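Local coordinates for protein WA352 (Oryza sativa subsp. indica, PDB 5ZT3) that is a mitochondrial protein linked to cytoplasmic male sterility in rice, represented here by an all-helical piece from its C-terminal part, at residues D27-L37 / S51-K62; E64-L72 / D107-S115. All coordinates share one frame; numbering follows the deposited sequence.

Interaction 1 (D27-L37 / S51-K62); sequences DSVQSIQRRLL and SRIQAEDLFELK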
loop_
_atom_site.group_PDB
_atom_site.type_symbol
_atom_site.label_atom_id
_atom_site.label_comp_id
_atom_site.label_asym_id
_atom_site.label_seq_id
_atom_site.Cartn_x
_atom_site.Cartn_y
_atom_site.Cartn_z
ATOM N N ASP A 27 -6.945 -3.123 0.303
ATOM C CA ASP A 27 -6.773 -2.395 1.551
ATOM C C ASP A 27 -7.727 -1.214 1.603
ATOM O O ASP A 27 -8.260 -0.762 0.588
ATOM C CB ASP A 27 -5.347 -1.843 1.716
ATOM C CG ASP A 27 -4.420 -2.811 2.412
ATOM O OD1 ASP A 27 -4.871 -3.913 2.786
ATOM O OD2 ASP A 27 -3.240 -2.464 2.606
ATOM N N SER A 28 -7.928 -0.714 2.818
ATOM C CA SER A 28 -8.606 0.549 3.055
ATOM C C SER A 28 -7.809 1.295 4.113
ATOM O O SER A 28 -6.918 0.730 4.753
ATOM C CB SER A 28 -10.026 0.306 3.569
ATOM O OG SER A 28 -9.975 -0.407 4.798
ATOM N N VAL A 29 -8.129 2.576 4.310
ATOM C CA VAL A 29 -7.547 3.298 5.441
ATOM C C VAL A 29 -7.769 2.522 6.733
ATOM O O VAL A 29 -6.846 2.351 7.547
ATOM C CB VAL A 29 -8.128 4.723 5.525
ATOM C CG1 VAL A 29 -7.642 5.422 6.800
ATOM C CG2 VAL A 29 -7.748 5.532 4.291
ATOM N N GLN A 30 -8.991 2.022 6.936
ATOM C CA GLN A 30 -9.304 1.332 8.183
ATOM C C GLN A 30 -8.497 0.049 8.337
ATOM O O GLN A 30 -8.020 -0.260 9.439
ATOM C CB GLN A 30 -10.800 1.048 8.269
ATOM C CG GLN A 30 -11.623 2.249 8.691
ATOM C CD GLN A 30 -13.110 1.950 8.708
ATOM O OE1 GLN A 30 -13.578 1.030 8.035
ATOM N NE2 GLN A 30 -13.857 2.720 9.487
ATOM N N SER A 31 -8.314 -0.713 7.255
ATOM C CA SER A 31 -7.568 -1.957 7.393
ATOM C C SER A 31 -6.094 -1.687 7.671
ATOM O O SER A 31 -5.465 -2.411 8.453
ATOM C CB SER A 31 -7.779 -2.876 6.185
ATOM O OG SER A 31 -7.068 -2.427 5.046
ATOM N N ILE A 32 -5.537 -0.628 7.077
ATOM C CA ILE A 32 -4.158 -0.253 7.384
ATOM C C ILE A 32 -4.048 0.221 8.825
ATOM O O ILE A 32 -3.093 -0.121 9.534
ATOM C CB ILE A 32 -3.653 0.803 6.387
ATOM C CG1 ILE A 32 -3.589 0.206 4.985
ATOM C CG2 ILE A 32 -2.301 1.370 6.820
ATOM C CD1 ILE A 32 -3.437 1.250 3.887
ATOM N N GLN A 33 -5.023 1.008 9.278
ATOM C CA GLN A 33 -4.999 1.468 10.663
ATOM C C GLN A 33 -5.012 0.293 11.633
ATOM O O GLN A 33 -4.266 0.285 12.619
ATOM C CB GLN A 33 -6.192 2.377 10.920
ATOM C CG GLN A 33 -6.233 2.943 12.320
ATOM C CD GLN A 33 -7.406 3.861 12.526
ATOM O OE1 GLN A 33 -8.342 3.885 11.728
ATOM N NE2 GLN A 33 -7.364 4.634 13.597
ATOM N N ARG A 34 -5.832 -0.717 11.349
ATOM C CA ARG A 34 -5.864 -1.916 12.179
ATOM C C ARG A 34 -4.506 -2.606 12.212
ATOM O O ARG A 34 -4.048 -3.049 13.275
ATOM C CB ARG A 34 -6.955 -2.849 11.646
ATOM C CG ARG A 34 -7.160 -4.147 12.404
ATOM C CD ARG A 34 -8.530 -4.743 12.062
ATOM N NE ARG A 34 -8.627 -5.221 10.681
ATOM C CZ ARG A 34 -9.259 -4.581 9.699
ATOM N NH1 ARG A 34 -9.860 -3.420 9.931
ATOM N NH2 ARG A 34 -9.290 -5.105 8.477
ATOM N N ARG A 35 -3.831 -2.695 11.064
ATOM C CA ARG A 35 -2.503 -3.303 11.050
ATOM C C ARG A 35 -1.497 -2.470 11.836
ATOM O O ARG A 35 -0.677 -3.023 12.579
ATOM C CB ARG A 35 -2.033 -3.583 9.615
ATOM C CG ARG A 35 -2.782 -4.730 8.959
ATOM C CD ARG A 35 -2.448 -4.862 7.481
ATOM N NE ARG A 35 -3.671 -4.750 6.708
ATOM C CZ ARG A 35 -3.813 -3.925 5.684
ATOM N NH1 ARG A 35 -2.793 -3.161 5.314
ATOM N NH2 ARG A 35 -4.964 -3.863 5.029
ATOM N N LEU A 36 -1.552 -1.140 11.709
ATOM C CA LEU A 36 -0.644 -0.286 12.473
ATOM C C LEU A 36 -0.865 -0.437 13.970
ATOM O O LEU A 36 0.089 -0.366 14.753
ATOM C CB LEU A 36 -0.795 1.180 12.060
ATOM C CG LEU A 36 -0.411 1.496 10.620
ATOM C CD1 LEU A 36 -0.709 2.953 10.299
ATOM C CD2 LEU A 36 1.060 1.166 10.401
ATOM N N LEU A 37 -2.117 -0.635 14.390
ATOM C CA LEU A 37 -2.405 -0.810 15.804
ATOM C C LEU A 37 -1.886 -2.141 16.345
ATOM O O LEU A 37 -1.643 -2.249 17.549
ATOM C CB LEU A 37 -3.906 -0.645 16.053
ATOM C CG LEU A 37 -4.425 0.788 15.945
ATOM C CD1 LEU A 37 -5.944 0.819 15.877
ATOM C CD2 LEU A 37 -3.942 1.628 17.123
ATOM N N SER A 51 -2.618 6.530 14.525
ATOM C CA SER A 51 -2.684 5.481 13.520
ATOM C C SER A 51 -3.554 5.886 12.340
ATOM O O SER A 51 -3.251 5.505 11.208
ATOM C CB SER A 51 -3.162 4.172 14.144
ATOM O OG SER A 51 -4.444 4.328 14.713
ATOM N N ARG A 52 -4.603 6.681 12.566
ATOM C CA ARG A 52 -5.446 7.133 11.463
ATOM C C ARG A 52 -4.676 8.052 10.526
ATOM O O ARG A 52 -4.746 7.902 9.298
ATOM C CB ARG A 52 -6.679 7.839 12.025
ATOM C CG ARG A 52 -7.442 8.666 11.007
ATOM C CD ARG A 52 -8.170 7.818 9.979
ATOM N NE ARG A 52 -9.099 8.676 9.250
ATOM C CZ ARG A 52 -10.387 8.805 9.553
ATOM N NH1 ARG A 52 -10.910 8.095 10.540
ATOM N NH2 ARG A 52 -11.156 9.628 8.852
ATOM N N ILE A 53 -3.910 8.992 11.082
ATOM C CA ILE A 53 -3.135 9.919 10.265
ATOM C C ILE A 53 -2.108 9.158 9.436
ATOM O O ILE A 53 -1.942 9.399 8.230
ATOM C CB ILE A 53 -2.472 10.975 11.169
ATOM C CG1 ILE A 53 -3.537 11.888 11.778
ATOM C CG2 ILE A 53 -1.435 11.770 10.396
ATOM C CD1 ILE A 53 -3.017 12.758 12.902
ATOM N N GLN A 54 -1.410 8.212 10.063
ATOM C CA GLN A 54 -0.414 7.432 9.338
ATOM C C GLN A 54 -1.066 6.553 8.279
ATOM O O GLN A 54 -0.526 6.397 7.176
ATOM C CB GLN A 54 0.392 6.594 10.329
ATOM C CG GLN A 54 1.191 7.455 11.290
ATOM C CD GLN A 54 1.664 6.711 12.522
ATOM O OE1 GLN A 54 1.134 5.655 12.872
ATOM N NE2 GLN A 54 2.662 7.272 13.197
ATOM N N ALA A 55 -2.224 5.967 8.595
ATOM C CA ALA A 55 -2.896 5.088 7.638
ATOM C C ALA A 55 -3.381 5.858 6.423
ATOM O O ALA A 55 -3.302 5.352 5.300
ATOM C CB ALA A 55 -4.065 4.372 8.306
ATOM N N GLU A 56 -3.875 7.082 6.618
ATOM C CA GLU A 56 -4.312 7.887 5.486
ATOM C C GLU A 56 -3.142 8.171 4.556
ATOM O O GLU A 56 -3.280 8.097 3.327
ATOM C CB GLU A 56 -4.920 9.197 5.992
ATOM C CG GLU A 56 -6.315 9.067 6.578
ATOM C CD GLU A 56 -6.812 10.370 7.167
ATOM O OE1 GLU A 56 -6.019 11.333 7.216
ATOM O OE2 GLU A 56 -7.987 10.433 7.587
ATOM N N ASP A 57 -1.972 8.480 5.124
ATOM C CA ASP A 57 -0.816 8.792 4.289
ATOM C C ASP A 57 -0.345 7.563 3.527
ATOM O O ASP A 57 -0.030 7.644 2.329
ATOM C CB ASP A 57 0.328 9.336 5.147
ATOM C CG ASP A 57 0.089 10.758 5.631
ATOM O OD1 ASP A 57 -0.891 11.396 5.190
ATOM O OD2 ASP A 57 0.901 11.243 6.451
ATOM N N LEU A 58 -0.301 6.414 4.200
ATOM C CA LEU A 58 0.115 5.185 3.537
ATOM C C LEU A 58 -0.860 4.816 2.426
ATOM O O LEU A 58 -0.449 4.466 1.314
ATOM C CB LEU A 58 0.231 4.045 4.551
ATOM C CG LEU A 58 1.395 4.094 5.537
ATOM C CD1 LEU A 58 1.182 3.026 6.603
ATOM C CD2 LEU A 58 2.731 3.909 4.838
ATOM N N PHE A 59 -2.163 4.901 2.709
ATOM C CA PHE A 59 -3.156 4.452 1.737
ATOM C C PHE A 59 -3.096 5.284 0.465
ATOM O O PHE A 59 -3.131 4.744 -0.647
ATOM C CB PHE A 59 -4.555 4.519 2.339
ATOM C CG PHE A 59 -5.631 3.949 1.448
ATOM C CD1 PHE A 59 -5.656 2.599 1.151
ATOM C CD2 PHE A 59 -6.626 4.757 0.932
ATOM C CE1 PHE A 59 -6.647 2.064 0.330
ATOM C CE2 PHE A 59 -7.623 4.229 0.118
ATOM C CZ PHE A 59 -7.634 2.882 -0.166
ATOM N N GLU A 60 -3.006 6.608 0.606
ATOM C CA GLU A 60 -2.973 7.464 -0.574
ATOM C C GLU A 60 -1.790 7.111 -1.465
ATOM O O GLU A 60 -1.920 7.055 -2.696
ATOM C CB GLU A 60 -2.919 8.933 -0.153
ATOM C CG GLU A 60 -2.839 9.898 -1.327
ATOM C CD GLU A 60 -3.367 11.277 -0.983
ATOM O OE1 GLU A 60 -3.263 11.675 0.197
ATOM O OE2 GLU A 60 -3.884 11.962 -1.895
ATOM N N LEU A 61 -0.629 6.850 -0.865
ATOM C CA LEU A 61 0.544 6.474 -1.650
ATOM C C LEU A 61 0.385 5.093 -2.273
ATOM O O LEU A 61 0.738 4.880 -3.442
ATOM C CB LEU A 61 1.790 6.501 -0.769
ATOM C CG LEU A 61 2.685 7.727 -0.869
ATOM C CD1 LEU A 61 3.842 7.544 0.045
ATOM C CD2 LEU A 61 3.165 7.923 -2.282
ATOM N N LYS A 62 -0.113 4.127 -1.499
ATOM C CA LYS A 62 -0.328 2.795 -2.049
ATOM C C LYS A 62 -1.248 2.848 -3.257
ATOM O O LYS A 62 -1.002 2.168 -4.258
ATOM C CB LYS A 62 -0.954 1.886 -1.005
ATOM C CG LYS A 62 -0.037 1.442 0.088
ATOM C CD LYS A 62 -0.751 0.359 0.879
ATOM C CE LYS A 62 -0.042 0.081 2.160
ATOM N NZ LYS A 62 -0.643 -1.106 2.814
HETATM O O HOH W 1 -10.641 5.438 11.706
#
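The Phe59 ring lies against the backbone that leads into helix 29-37. Val29 N sits over the centre of one face, 4.0 Å above the plane, and Ser28 C lies over the same face nearer the rim. Ile32 CD1 comes in at the ring edge. Tyr18 adds an edge-to-face ring contact. CG of Phe59 is anti to its backbone N (chi1 -174°), which carries the ring to this helix start. The guanidinium of Arg35 has Lys62 NZ at its edge and Ser31 O over one face. Lys62 NZ donates to Asp27 OD2 at 2.9 Å, nearly in line with the C-O bond. Arg35 NH1 meets the same oxygen at 2.8 Å from above the carboxylate plane. Arg35 NH1 and Lys62 NZ are like charges 3.9 Å apart, probably offset by Asp27 and by Glu95, which pairs with both. Helix 29-37 and segment 51-62 of helix 45-72 run at 125° to each other and pack knobs into holes. Val29 sits among Arg52, Ala55, Glu56 and Phe59, and its CG2 is 3.6 Å from Phe59 CD2. Ile32 fills the next hole, its CG2 3.8 Å from Ala55 CB. Leu36 is the third knob, between Ser51, Gln54, Ala55 and Leu58. Ser28 and Ser31 form a capping box at the helix start. At the polar margin a water donates to Gln33 OE1 at 2.8 Å and accepts from Arg52 NH1; Arg52 NE is salt-bridged to Glu56 OE2.

Interaction 2 (E64-L72 / D107-S115); sequences EIIRKMAGL and DLQSRNEQS
Leu108 overlaps four side chains of segment 64-72, the end of helix 45-72: Ile65, Lys68, Met69 and Leu72. Both methyls pack on Met69: CD2 lies 3.8 Å from its SD, and CD1 touches the same sulfur and Ile65 CG2. The Met69 and Leu108 side chains cross at about a right angle. CD2 of Leu108 also reaches Leu72 CD1, at 4.2 Å. On the polar side, Lys68 and Leu108 slide past each other in opposite directions, with Lys68 CG beside Leu108 CB. The lysine chain leaves with CG anti to the backbone N, then bends at chi2 (70°). This brings its amine over the end of helix 98-111. There Lys68 NZ donates to Asn112 OD1 at 2.8 Å. The bond lies in the carbonyl plane, with a C=O...donor angle of 154°. A water accepts from Lys68 NZ at 3.1 Å and donates to Gln109 O at 2.8 Å. It has a weak link to Asn112 ND2 as well, so it ties the amine to the helix end a second way. A methionine in place of Lys68 would probably leave Asn112 OD1 without its donor and the amide freer to turn. Leu72 crosses Asn112 at about a right angle and touches Phe118 of helix 116-124. Asn112 is where the chain leaves the helix, with positive phi. Its carbonyl O accepts from Ser115 N and from Ser115 OG, the latter at 2.8 Å, and Ser115 in turn caps helix 116-124 at Phe118 N. The two helix segments run at 40° to each other. This is knobs-into-holes packing between helices 45-72 and 98-111 of an all-helical domain, with Leu108 as the knob and a lysine bonded to the asparagine just past the helix end.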
loop_
_atom_site.group_PDB
_atom_site.type_symbol
_atom_site.label_atom_id
_atom_site.label_comp_id
_atom_site.label_asym_id
_atom_site.label_seq_id
_atom_site.Cartn_x
_atom_site.Cartn_y
_atom_site.Cartn_z
ATOM N N GLU A 64 -1.683 5.283 -5.375
ATOM C CA GLU A 64 -0.972 5.804 -6.535
ATOM C C GLU A 64 -0.089 4.732 -7.163
ATOM O O GLU A 64 -0.034 4.603 -8.393
ATOM C CB GLU A 64 -0.155 7.035 -6.155
ATOM C CG GLU A 64 -1.019 8.252 -5.832
ATOM C CD GLU A 64 -2.098 8.492 -6.882
ATOM O OE1 GLU A 64 -1.753 8.508 -8.085
ATOM O OE2 GLU A 64 -3.280 8.639 -6.498
ATOM N N ILE A 65 0.596 3.946 -6.340
ATOM C CA ILE A 65 1.444 2.874 -6.858
ATOM C C ILE A 65 0.601 1.804 -7.540
ATOM O O ILE A 65 0.935 1.326 -8.632
ATOM C CB ILE A 65 2.305 2.277 -5.731
ATOM C CG1 ILE A 65 3.334 3.285 -5.238
ATOM C CG2 ILE A 65 2.990 0.994 -6.182
ATOM C CD1 ILE A 65 3.960 2.901 -3.901
ATOM N N ILE A 66 -0.496 1.404 -6.893
ATOM C CA ILE A 66 -1.355 0.349 -7.417
ATOM C C ILE A 66 -1.945 0.750 -8.762
ATOM O O ILE A 66 -1.970 -0.048 -9.705
ATOM C CB ILE A 66 -2.437 -0.001 -6.381
ATOM C CG1 ILE A 66 -1.807 -0.735 -5.196
ATOM C CG2 ILE A 66 -3.558 -0.816 -7.002
ATOM C CD1 ILE A 66 -2.711 -0.769 -3.958
ATOM N N ARG A 67 -2.428 1.992 -8.873
ATOM C CA ARG A 67 -3.005 2.437 -10.134
ATOM C C ARG A 67 -1.947 2.489 -11.226
ATOM O O ARG A 67 -2.216 2.134 -12.379
ATOM C CB ARG A 67 -3.713 3.778 -9.948
ATOM C CG ARG A 67 -5.075 3.617 -9.272
ATOM C CD ARG A 67 -5.814 4.939 -9.087
ATOM N NE ARG A 67 -6.485 5.398 -10.302
ATOM C CZ ARG A 67 -7.469 4.751 -10.929
ATOM N NH1 ARG A 67 -7.997 5.261 -12.036
ATOM N NH2 ARG A 67 -7.940 3.600 -10.461
ATOM N N LYS A 68 -0.735 2.933 -10.892
ATOM C CA LYS A 68 0.352 2.927 -11.871
ATOM C C LYS A 68 0.660 1.508 -12.335
ATOM O O LYS A 68 0.763 1.236 -13.541
ATOM C CB LYS A 68 1.590 3.568 -11.245
ATOM C CG LYS A 68 2.806 3.632 -12.147
ATOM C CD LYS A 68 2.594 4.626 -13.274
ATOM C CE LYS A 68 3.919 5.073 -13.865
ATOM N NZ LYS A 68 3.744 6.088 -14.945
ATOM N N MET A 69 0.818 0.582 -11.386
ATOM C CA MET A 69 1.148 -0.793 -11.744
ATOM C C MET A 69 0.019 -1.476 -12.502
ATOM O O MET A 69 0.283 -2.366 -13.321
ATOM C CB MET A 69 1.475 -1.610 -10.489
ATOM C CG MET A 69 2.828 -1.283 -9.856
ATOM S SD MET A 69 4.223 -1.589 -10.964
ATOM C CE MET A 69 4.030 -3.343 -11.311
ATOM N N ALA A 70 -1.234 -1.104 -12.224
ATOM C CA ALA A 70 -2.353 -1.757 -12.889
ATOM C C ALA A 70 -2.240 -1.604 -14.398
ATOM O O ALA A 70 -2.507 -2.553 -15.145
ATOM C CB ALA A 70 -3.672 -1.173 -12.397
ATOM N N GLY A 71 -1.811 -0.425 -14.856
ATOM C CA GLY A 71 -1.600 -0.176 -16.269
ATOM C C GLY A 71 -0.295 -0.731 -16.799
ATOM O O GLY A 71 -0.256 -1.241 -17.921
ATOM N N LEU A 72 0.790 -0.630 -16.023
ATOM C CA LEU A 72 2.066 -1.177 -16.477
ATOM C C LEU A 72 2.055 -2.702 -16.519
ATOM O O LEU A 72 2.798 -3.304 -17.306
ATOM C CB LEU A 72 3.197 -0.724 -15.556
ATOM C CG LEU A 72 3.483 0.774 -15.497
ATOM C CD1 LEU A 72 4.564 1.067 -14.461
ATOM C CD2 LEU A 72 3.886 1.307 -16.871
ATOM N N ASP A 107 10.464 5.797 -8.611
ATOM C CA ASP A 107 11.109 4.884 -9.553
ATOM C C ASP A 107 10.167 4.540 -10.702
ATOM O O ASP A 107 10.561 4.568 -11.877
ATOM C CB ASP A 107 11.535 3.622 -8.786
ATOM C CG ASP A 107 12.558 2.768 -9.528
ATOM O OD1 ASP A 107 13.323 3.300 -10.356
ATOM O OD2 ASP A 107 12.620 1.545 -9.259
ATOM N N LEU A 108 8.913 4.211 -10.380
ATOM C CA LEU A 108 7.917 3.913 -11.406
ATOM C C LEU A 108 7.617 5.134 -12.263
ATOM O O LEU A 108 7.488 5.021 -13.486
ATOM C CB LEU A 108 6.628 3.420 -10.754
ATOM C CG LEU A 108 6.711 2.098 -10.011
ATOM C CD1 LEU A 108 5.401 1.857 -9.285
ATOM C CD2 LEU A 108 6.997 0.963 -10.981
ATOM N N GLN A 109 7.481 6.305 -11.646
ATOM C CA GLN A 109 7.166 7.498 -12.424
ATOM C C GLN A 109 8.320 7.879 -13.341
ATOM O O GLN A 109 8.100 8.366 -14.455
ATOM C CB GLN A 109 6.804 8.647 -11.491
ATOM C CG GLN A 109 5.415 8.524 -10.909
ATOM C CD GLN A 109 5.138 9.543 -9.823
ATOM O OE1 GLN A 109 6.060 10.160 -9.281
ATOM N NE2 GLN A 109 3.866 9.729 -9.501
ATOM N N SER A 110 9.556 7.639 -12.899
ATOM C CA SER A 110 10.720 8.054 -13.672
ATOM C C SER A 110 11.049 7.056 -14.773
ATOM O O SER A 110 11.433 7.457 -15.880
ATOM C CB SER A 110 11.925 8.225 -12.744
ATOM O OG SER A 110 11.668 9.200 -11.744
ATOM N N ARG A 111 10.897 5.758 -14.504
ATOM C CA ARG A 111 11.400 4.726 -15.401
ATOM C C ARG A 111 10.359 3.710 -15.857
ATOM O O ARG A 111 10.673 2.879 -16.717
ATOM C CB ARG A 111 12.594 3.995 -14.768
ATOM C CG ARG A 111 13.834 4.872 -14.631
ATOM C CD ARG A 111 14.834 4.272 -13.663
ATOM N NE ARG A 111 15.841 5.246 -13.249
ATOM C CZ ARG A 111 15.863 5.824 -12.052
ATOM N NH1 ARG A 111 14.931 5.529 -11.153
ATOM N NH2 ARG A 111 16.812 6.700 -11.754
ATOM N N ASN A 112 9.151 3.736 -15.303
ATOM C CA ASN A 112 8.029 2.918 -15.783
ATOM C C ASN A 112 8.426 1.446 -15.790
ATOM O O ASN A 112 8.942 0.952 -14.771
ATOM C CB ASN A 112 7.524 3.486 -17.102
ATOM C CG ASN A 112 6.860 4.825 -16.923
ATOM O OD1 ASN A 112 5.727 4.907 -16.455
ATOM N ND2 ASN A 112 7.561 5.887 -17.298
ATOM N N GLU A 113 8.213 0.718 -16.884
ATOM C CA GLU A 113 8.477 -0.710 -16.923
ATOM C C GLU A 113 9.961 -1.037 -17.010
ATOM O O GLU A 113 10.313 -2.220 -17.016
ATOM C CB GLU A 113 7.709 -1.363 -18.077
ATOM C CG GLU A 113 8.359 -1.206 -19.440
ATOM C CD GLU A 113 8.245 0.199 -20.029
ATOM O OE1 GLU A 113 7.452 1.029 -19.519
ATOM O OE2 GLU A 113 8.960 0.464 -21.023
ATOM N N GLN A 114 10.834 -0.031 -17.086
ATOM C CA GLN A 114 12.272 -0.260 -17.053
ATOM C C GLN A 114 12.868 -0.091 -15.662
ATOM O O GLN A 114 14.092 -0.028 -15.528
ATOM C CB GLN A 114 12.990 0.641 -18.064
ATOM C CG GLN A 114 12.813 0.182 -19.509
ATOM C CD GLN A 114 13.672 0.968 -20.481
ATOM O OE1 GLN A 114 14.590 1.681 -20.076
ATOM N NE2 GLN A 114 13.380 0.836 -21.772
ATOM N N SER A 115 12.042 -0.038 -14.627
ATOM C CA SER A 115 12.519 0.192 -13.271
ATOM C C SER A 115 12.664 -1.121 -12.509
ATOM O O SER A 115 11.967 -2.101 -12.779
ATOM C CB SER A 115 11.554 1.109 -12.518
ATOM O OG SER A 115 10.280 0.500 -12.398
HETATM O O HOH W 2 5.666 8.343 -15.736
#

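From the N terminus, the chain first forms helix 29-37. It then turns through residues 38-44 and enters helix 45-72; interaction 1 closes this loop when 51-62 packs back on 27-37. Helix 45-72 continues, and its last turns provide 64-72 for interaction 2. A longer loop follows, 73-106, which holds helix 78-81 and most of helix 98-111. Interaction 2 closes it. The two contacts are in series, neither nested nor crossed, with centres about 21 Å apart on opposite sides of the chain centre. Helix 45-72 thus joins the N-terminal helix to the C-terminal helices. Arg84 and Glu95, from the longer loop, reach back to the charged cluster of interaction 1.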